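Local structure of putative translation initiation inhibitor (Salmonella typhimurium, 3GTZ) at the interface of chains A and B. The protein is of unknown function but belongs to the RutC family and is named as a putative translation initiation inhibitor. Numbering follows the deposited sequence. Chains: chain A/B, Putative translation initiation inhibitor.

Contact 1: the interface of chains A and B. Residues chain A 72, 75, 96-98; chain B 100-102, 109.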
ATOM      1  N   LYS A  72     -13.277   1.003  14.241  1.00 59.39           N
ATOM      2  CA  LYS A  72     -12.643   2.217  14.683  1.00 59.87           C
ATOM      3  C   LYS A  72     -12.493   2.187  16.211  1.00 59.12           C
ATOM      4  O   LYS A  72     -11.621   2.872  16.760  1.00 59.23           O
ATOM      5  CB  LYS A  72     -13.523   3.422  14.263  1.00 60.41           C
ATOM      6  CG  LYS A  72     -12.794   4.593  13.600  1.00 61.51           C
ATOM      7  CD  LYS A  72     -13.641   5.274  12.487  1.00 62.11           C
ATOM      8  CE  LYS A  72     -13.403   6.796  12.414  1.00 63.77           C
ATOM      9  NZ  LYS A  72     -14.233   7.434  11.354  1.00 63.91           N
ATOM     10  N   PHE A  75      -8.886   1.060  17.677  1.00 54.48           N
ATOM     11  CA  PHE A  75      -7.670   1.909  17.598  1.00 55.03           C
ATOM     12  C   PHE A  75      -6.790   1.896  18.882  1.00 54.84           C
ATOM     13  O   PHE A  75      -5.560   1.808  18.799  1.00 55.52           O
ATOM     14  CB  PHE A  75      -8.024   3.372  17.279  1.00 56.04           C
ATOM     15  CG  PHE A  75      -8.308   3.664  15.809  1.00 57.74           C
ATOM     16  CD1 PHE A  75      -7.479   3.211  14.799  1.00 59.55           C
ATOM     17  CD2 PHE A  75      -9.379   4.482  15.439  1.00 61.11           C
ATOM     18  CE1 PHE A  75      -7.733   3.530  13.437  1.00 58.87           C
ATOM     19  CE2 PHE A  75      -9.629   4.798  14.083  1.00 59.31           C
ATOM     20  CZ  PHE A  75      -8.808   4.310  13.093  1.00 59.09           C
ATOM     21  N   THR A  96      -2.475   3.976   9.945  1.00 55.73           N
ATOM     22  CA  THR A  96      -3.586   3.173  10.406  1.00 55.10           C
ATOM     23  C   THR A  96      -4.896   3.657   9.806  1.00 53.92           C
ATOM     24  O   THR A  96      -5.213   4.838   9.901  1.00 53.69           O
ATOM     25  CB  THR A  96      -3.710   3.252  11.922  1.00 55.09           C
ATOM     26  OG1 THR A  96      -2.417   3.071  12.506  1.00 57.73           O
ATOM     27  CG2 THR A  96      -4.607   2.177  12.433  1.00 54.09           C
ATOM     28  N   VAL A  97      -5.649   2.740   9.203  1.00 52.68           N
ATOM     29  CA  VAL A  97      -6.967   3.034   8.660  1.00 51.69           C
ATOM     30  C   VAL A  97      -7.937   1.909   8.944  1.00 51.10           C
ATOM     31  O   VAL A  97      -7.524   0.778   9.138  1.00 50.97           O
ATOM     32  CB  VAL A  97      -6.918   3.206   7.150  1.00 51.77           C
ATOM     33  CG1 VAL A  97      -5.917   4.282   6.781  1.00 50.82           C
ATOM     34  CG2 VAL A  97      -6.605   1.854   6.456  1.00 50.28           C
ATOM     35  N   GLN A  98      -9.234   2.219   8.923  1.00 50.87           N
ATOM     36  CA  GLN A  98     -10.282   1.227   9.186  1.00 50.37           C
ATOM     37  C   GLN A  98     -10.892   0.802   7.884  1.00 50.21           C
ATOM     38  O   GLN A  98     -11.229   1.615   7.089  1.00 50.06           O
ATOM     39  CB  GLN A  98     -11.360   1.809  10.078  1.00 50.43           C
ATOM     40  CG  GLN A  98     -12.450   0.830  10.444  1.00 50.10           C
ATOM     41  CD  GLN A  98     -13.573   0.810   9.444  1.00 51.12           C
ATOM     42  OE1 GLN A  98     -13.891   1.821   8.849  1.00 52.88           O
ATOM     43  NE2 GLN A  98     -14.184  -0.340   9.262  1.00 52.85           N
TER
ATOM     44  N   GLY B 100     -12.077   4.610   6.857  1.00 57.55           N
ATOM     45  CA  GLY B 100     -12.051   5.343   8.114  1.00 57.98           C
ATOM     46  C   GLY B 100     -10.647   5.807   8.500  1.00 58.68           C
ATOM     47  O   GLY B 100      -9.673   5.031   8.454  1.00 58.68           O
ATOM     48  N   LEU B 101     -10.536   7.075   8.886  1.00 59.39           N
ATOM     49  CA  LEU B 101      -9.262   7.650   9.326  1.00 60.51           C
ATOM     50  C   LEU B 101      -9.236   7.739  10.860  1.00 61.86           C
ATOM     51  O   LEU B 101     -10.272   7.591  11.487  1.00 61.76           O
ATOM     52  CB  LEU B 101      -9.046   9.001   8.646  1.00 60.33           C
ATOM     53  CG  LEU B 101      -8.456   8.989   7.220  1.00 60.44           C
ATOM     54  CD1 LEU B 101      -8.725   7.713   6.431  1.00 59.60           C
ATOM     55  CD2 LEU B 101      -8.944  10.186   6.435  1.00 60.25           C
ATOM     56  N   MET B 102      -8.066   7.942  11.459  1.00 64.00           N
ATOM     57  CA  MET B 102      -7.921   7.818  12.920  1.00 65.95           C
ATOM     58  C   MET B 102      -8.428   9.053  13.677  1.00 66.49           C
ATOM     59  O   MET B 102      -9.141   8.938  14.672  1.00 66.04           O
ATOM     60  CB  MET B 102      -6.462   7.487  13.321  1.00 66.35           C
ATOM     61  CG  MET B 102      -6.251   7.304  14.859  1.00 66.56           C
ATOM     62  SD  MET B 102      -4.754   6.393  15.447  1.00 68.83           S
ATOM     63  CE  MET B 102      -4.881   6.818  17.201  1.00 69.30           C
ATOM     64  N   GLU B 109      -5.688  11.572   3.941  1.00 56.49           N
ATOM     65  CA  GLU B 109      -4.388  11.079   4.405  1.00 56.21           C
ATOM     66  C   GLU B 109      -3.652  10.438   3.208  1.00 54.21           C
ATOM     67  O   GLU B 109      -4.229   9.610   2.498  1.00 53.94           O
ATOM     68  CB  GLU B 109      -4.639  10.032   5.493  1.00 56.04           C
ATOM     69  CG  GLU B 109      -3.495   9.749   6.415  1.00 57.03           C
ATOM     70  CD  GLU B 109      -3.920   9.006   7.691  1.00 58.16           C
ATOM     71  OE1 GLU B 109      -3.099   8.187   8.163  1.00 64.23           O
ATOM     72  OE2 GLU B 109      -5.052   9.226   8.223  1.00 58.36           O
TER
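B:Gly100 and B:Met102 lie against the end of strand 93-98 and the start of helix 75-85 of chain A, and each buries 61 Å² there. B:Gly100 meets A:Gln98 through backbone atoms, in an antiparallel bridge that joins the two subunits. The amide N of A:Gln98 donates to the carbonyl O of B:Gly100 over 2.9 Å, nearly straight at 169°, although the donor stands tilted from the carbonyl plane. The return bond, from the N of B:Gly100 to the O of A:Gln98, is longer at 3.1 Å and more bent, but lies in the carbonyl plane, on a lone pair. The bare CA of B:Gly100 lies beside A:Gln98, 4.1 Å from its CB, so a small residue probably fits well. The carbonyl O of B:Gly100 also comes within 3.6 Å of A:Val97 CB.

B:Met102 packs over one face of A:Phe75. Its CG stands 4.1 Å above the ring plane, over the centre, while its CA comes 3.6 Å from CZ at the ring tip. The two side chains slide past each other in opposite directions. B:Met102 CG is anti to the backbone N (chi1 -178°) and the chain runs extended beyond it, which carries the methionine across the aromatic face. An unbranched, flexible side chain can lie along a flat ring, and A:Phe75 in turn buries 41 Å². Within chain A, the methyl CG2 of A:Thr96 lies at the edge of the same ring, in its plane, and may help to hold the phenyl group in place.

Beside the ring, A:Lys72 sends its long side chain, bent at chi2 and chi3, along the B:Leu101 carbonyl. A lysine suits this place because its methylenes can cover the carbonyl while the end amino group lies beyond. Its aliphatic part makes this approach: CE lies 3.4 Å from B:Leu101 O, whereas the amino group NZ stays 4.0 Å from that oxygen.

Contact 2: the interface of chains A and B. Residues chain A 64, 93-95; chain B 15-18, 25-27, 109, 111.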
ATOM      1  N   ASP A  64       8.124   0.589   6.461  1.00 45.52           N
ATOM      2  CA  ASP A  64       6.778   1.150   6.411  1.00 45.35           C
ATOM      3  C   ASP A  64       5.748   0.134   6.874  1.00 44.58           C
ATOM      4  O   ASP A  64       5.863  -1.011   6.539  1.00 44.46           O
ATOM      5  CB  ASP A  64       6.463   1.565   4.991  1.00 46.00           C
ATOM      6  CG  ASP A  64       5.146   2.291   4.887  1.00 47.86           C
ATOM      7  OD1 ASP A  64       5.047   3.455   5.306  1.00 52.76           O
ATOM      8  OD2 ASP A  64       4.189   1.684   4.419  1.00 52.65           O
ATOM      9  N   VAL A  93       7.669   4.317   9.228  1.00 49.11           N
ATOM     10  CA  VAL A  93       6.485   5.112   8.889  1.00 49.59           C
ATOM     11  C   VAL A  93       5.275   4.247   9.168  1.00 50.80           C
ATOM     12  O   VAL A  93       5.280   3.058   8.924  1.00 50.46           O
ATOM     13  CB  VAL A  93       6.471   5.587   7.409  1.00 49.75           C
ATOM     14  CG1 VAL A  93       5.202   6.382   7.097  1.00 47.27           C
ATOM     15  CG2 VAL A  93       7.663   6.453   7.131  1.00 49.17           C
ATOM     16  N   ARG A  94       4.257   4.838   9.755  1.00 53.51           N
ATOM     17  CA  ARG A  94       3.099   4.089  10.186  1.00 55.88           C
ATOM     18  C   ARG A  94       1.863   4.780   9.708  1.00 56.91           C
ATOM     19  O   ARG A  94       1.803   6.000   9.600  1.00 57.67           O
ATOM     20  CB  ARG A  94       3.047   3.949  11.714  1.00 56.61           C
ATOM     21  CG  ARG A  94       1.713   3.382  12.211  1.00 59.49           C
ATOM     22  CD  ARG A  94       1.861   2.571  13.429  1.00 65.32           C
ATOM     23  NE  ARG A  94       1.673   3.342  14.637  1.00 66.45           N
ATOM     24  CZ  ARG A  94       0.528   3.448  15.296  1.00 69.16           C
ATOM     25  NH1 ARG A  94      -0.564   2.858  14.858  1.00 69.87           N
ATOM     26  NH2 ARG A  94       0.472   4.188  16.400  1.00 72.15           N
ATOM     27  N   CYS A  95       0.852   3.979   9.468  1.00 57.76           N
ATOM     28  CA  CYS A  95      -0.336   4.461   8.876  1.00 58.50           C
ATOM     29  C   CYS A  95      -1.450   3.466   9.264  1.00 57.42           C
ATOM     30  O   CYS A  95      -1.338   2.261   9.009  1.00 57.06           O
ATOM     31  CB  CYS A  95      -0.023   4.511   7.388  1.00 59.45           C
ATOM     32  SG  CYS A  95      -1.369   4.442   6.381  1.00 65.93           S
TER
ATOM     33  N   SER B  15       8.343   7.095  13.109  1.00 56.96           N
ATOM     34  CA  SER B  15       9.223   7.999  12.361  1.00 55.33           C
ATOM     35  C   SER B  15       8.389   8.771  11.320  1.00 54.71           C
ATOM     36  O   SER B  15       7.400   8.249  10.785  1.00 54.59           O
ATOM     37  CB  SER B  15      10.310   7.227  11.636  1.00 55.09           C
ATOM     38  OG  SER B  15      11.303   6.729  12.511  1.00 54.00           O
ATOM     39  N   ASP B  16       8.781  10.002  11.012  1.00 53.46           N
ATOM     40  CA  ASP B  16       8.029  10.795  10.021  1.00 52.41           C
ATOM     41  C   ASP B  16       8.415  10.448   8.558  1.00 51.67           C
ATOM     42  O   ASP B  16       7.527  10.355   7.707  1.00 51.86           O
ATOM     43  CB  ASP B  16       8.244  12.285  10.277  1.00 53.33           C
ATOM     44  CG  ASP B  16       7.245  13.156   9.552  1.00 55.19           C
ATOM     45  OD1 ASP B  16       6.016  12.866   9.645  1.00 55.67           O
ATOM     46  OD2 ASP B  16       7.709  14.157   8.924  1.00 59.82           O
ATOM     47  N   VAL B  17       9.715  10.261   8.304  1.00 49.18           N
ATOM     48  CA  VAL B  17      10.253   9.891   7.004  1.00 49.06           C
ATOM     49  C   VAL B  17      11.312   8.799   7.149  1.00 47.99           C
ATOM     50  O   VAL B  17      12.063   8.798   8.130  1.00 48.13           O
ATOM     51  CB  VAL B  17      10.947  11.057   6.354  1.00 49.06           C
ATOM     52  CG1 VAL B  17      11.278  10.735   4.906  1.00 47.08           C
ATOM     53  CG2 VAL B  17      10.082  12.336   6.524  1.00 48.74           C
ATOM     54  N   VAL B  18      11.348   7.860   6.196  1.00 46.69           N
ATOM     55  CA  VAL B  18      12.316   6.760   6.194  1.00 45.73           C
ATOM     56  C   VAL B  18      12.919   6.591   4.801  1.00 45.27           C
ATOM     57  O   VAL B  18      12.194   6.592   3.818  1.00 45.60           O
ATOM     58  CB  VAL B  18      11.641   5.447   6.604  1.00 45.51           C
ATOM     59  CG1 VAL B  18      12.531   4.297   6.330  1.00 45.19           C
ATOM     60  CG2 VAL B  18      11.274   5.452   8.058  1.00 47.16           C
ATOM     61  N   TRP B  25       9.854   6.738   2.109  1.00 46.01           N
ATOM     62  CA  TRP B  25       8.461   6.510   2.544  1.00 45.51           C
ATOM     63  C   TRP B  25       7.997   7.667   3.429  1.00 46.55           C
ATOM     64  O   TRP B  25       8.788   8.194   4.205  1.00 46.56           O
ATOM     65  CB  TRP B  25       8.388   5.211   3.356  1.00 44.75           C
ATOM     66  CG  TRP B  25       8.484   3.977   2.512  1.00 43.84           C
ATOM     67  CD1 TRP B  25       7.428   3.271   2.005  1.00 43.79           C
ATOM     68  CD2 TRP B  25       9.664   3.314   2.054  1.00 39.52           C
ATOM     69  NE1 TRP B  25       7.881   2.208   1.265  1.00 43.06           N
ATOM     70  CE2 TRP B  25       9.247   2.212   1.269  1.00 40.58           C
ATOM     71  CE3 TRP B  25      11.020   3.537   2.225  1.00 42.71           C
ATOM     72  CZ2 TRP B  25      10.138   1.340   0.653  1.00 40.70           C
ATOM     73  CZ3 TRP B  25      11.930   2.663   1.607  1.00 43.32           C
ATOM     74  CH2 TRP B  25      11.472   1.578   0.824  1.00 43.67           C
ATOM     75  N   TYR B  26       6.719   8.024   3.346  1.00 47.79           N
ATOM     76  CA  TYR B  26       6.135   9.079   4.161  1.00 48.87           C
ATOM     77  C   TYR B  26       4.626   9.002   4.091  1.00 49.81           C
ATOM     78  O   TYR B  26       4.105   8.779   3.025  1.00 49.63           O
ATOM     79  CB  TYR B  26       6.591  10.438   3.618  1.00 49.82           C
ATOM     80  CG  TYR B  26       5.954  11.659   4.250  1.00 49.87           C
ATOM     81  CD1 TYR B  26       6.353  12.095   5.512  1.00 52.79           C
ATOM     82  CD2 TYR B  26       5.007  12.412   3.572  1.00 49.44           C
ATOM     83  CE1 TYR B  26       5.793  13.234   6.117  1.00 52.06           C
ATOM     84  CE2 TYR B  26       4.432  13.552   4.159  1.00 50.91           C
ATOM     85  CZ  TYR B  26       4.835  13.956   5.438  1.00 52.07           C
ATOM     86  OH  TYR B  26       4.292  15.070   6.048  1.00 51.34           O
ATOM     87  N   THR B  27       3.934   9.185   5.215  1.00 51.40           N
ATOM     88  CA  THR B  27       2.504   9.513   5.222  1.00 53.22           C
ATOM     89  C   THR B  27       2.261  10.991   5.542  1.00 54.16           C
ATOM     90  O   THR B  27       2.764  11.486   6.518  1.00 53.90           O
ATOM     91  CB  THR B  27       1.742   8.776   6.306  1.00 53.48           C
ATOM     92  OG1 THR B  27       2.076   7.397   6.279  1.00 55.31           O
ATOM     93  CG2 THR B  27       0.218   8.941   6.092  1.00 54.15           C
ATOM     94  N   GLU B 109      -5.688  11.572   3.941  1.00 56.49           N
ATOM     95  CA  GLU B 109      -4.388  11.079   4.405  1.00 56.21           C
ATOM     96  C   GLU B 109      -3.652  10.438   3.208  1.00 54.21           C
ATOM     97  O   GLU B 109      -4.229   9.610   2.498  1.00 53.94           O
ATOM     98  CB  GLU B 109      -4.639  10.032   5.493  1.00 56.04           C
ATOM     99  CG  GLU B 109      -3.495   9.749   6.415  1.00 57.03           C
ATOM    100  CD  GLU B 109      -3.920   9.006   7.691  1.00 58.16           C
ATOM    101  OE1 GLU B 109      -3.099   8.187   8.163  1.00 64.23           O
ATOM    102  OE2 GLU B 109      -5.052   9.226   8.223  1.00 58.36           O
ATOM    103  N   LYS B 111      -0.278   8.539   1.559  1.00 52.91           N
ATOM    104  CA  LYS B 111       0.928   7.720   1.696  1.00 53.39           C
ATOM    105  C   LYS B 111       1.714   7.829   0.407  1.00 51.70           C
ATOM    106  O   LYS B 111       1.137   7.829  -0.679  1.00 51.55           O
ATOM    107  CB  LYS B 111       0.507   6.274   1.994  1.00 54.11           C
ATOM    108  CG  LYS B 111       1.520   5.208   1.637  1.00 56.29           C
ATOM    109  CD  LYS B 111       1.000   3.784   2.034  1.00 57.30           C
ATOM    110  CE  LYS B 111       2.197   2.738   2.075  1.00 60.88           C
ATOM    111  NZ  LYS B 111       3.277   2.917   0.972  1.00 60.30           N
TER
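A:Val93, at the start of strand 93-98, presses its two methyl branches against strand 23-28 of chain B and buries 94 Å², more than any other residue in this patch. From CB the branches part. CG1 goes to B:Thr27, where it lies 3.4 Å from the hydroxyl OG1 and also near the backbone N. CG2 turns to the carbonyl O of B:Trp25 and to B:Val18, whose own CG2 is 3.9 Å away. The two valines slide past each other in opposite directions. A short beta-branched residue suits this place: it fits a strand and turns one methyl to B:Thr27 and the other to B:Trp25 and B:Val18. B:Thr27 is branched likewise, and its hydroxyl also approaches CB of A:Cys95 at 3.7 Å; no hydrogen bond to chain A is seen there.

On strand 62-69 of chain A, A:Asp64 can be followed outward. Its CB lies over the face of the B:Trp25 indole at the CD1 corner, 3.6 Å from CD1. Its CG, anti to the backbone N (chi1 -174°), remains near that carbon, and the carboxylate plane is turned only 20° from the ring plane. The two oxygens then diverge: OD1 lies beyond the corner, 4.1 Å from CD1, while OD2 heads for B:Lys111. Tryptophan suits this position because the CD1 corner of the indole offers an apolar, flat surface to the CB methylene.

B:Lys111, in strand 108-115, reaches A:Asp64 tip to tip. The pair forms a salt bridge, a long one, so the attraction is probably modest, though opposite charges suit facing ends. The bend at chi4 (-38°) turns NZ, and leaves it farther from the carboxylate than CE: OD2 of A:Asp64 lies 3.3 Å from CE but 3.8 Å from NZ.

Contact 1 and contact 2 lie about 14 Å apart, between the centres of their C-alpha atoms, along one A-B interface. In chain A both use strand 93-98, its first half in contact 2 and its last half in contact 1, so one strand carries the partner along its length. In chain B they share B:Glu109, of strand 108-115, which borders both patches. Contact 1 adds backbone hydrogen bonds to side-chain packing; contact 2 rests on apolar contacts and a salt bridge. The deposited assembly holds three copies, and as the interface is not an exact two-fold, these patches probably recur around a trimer, usual in this family.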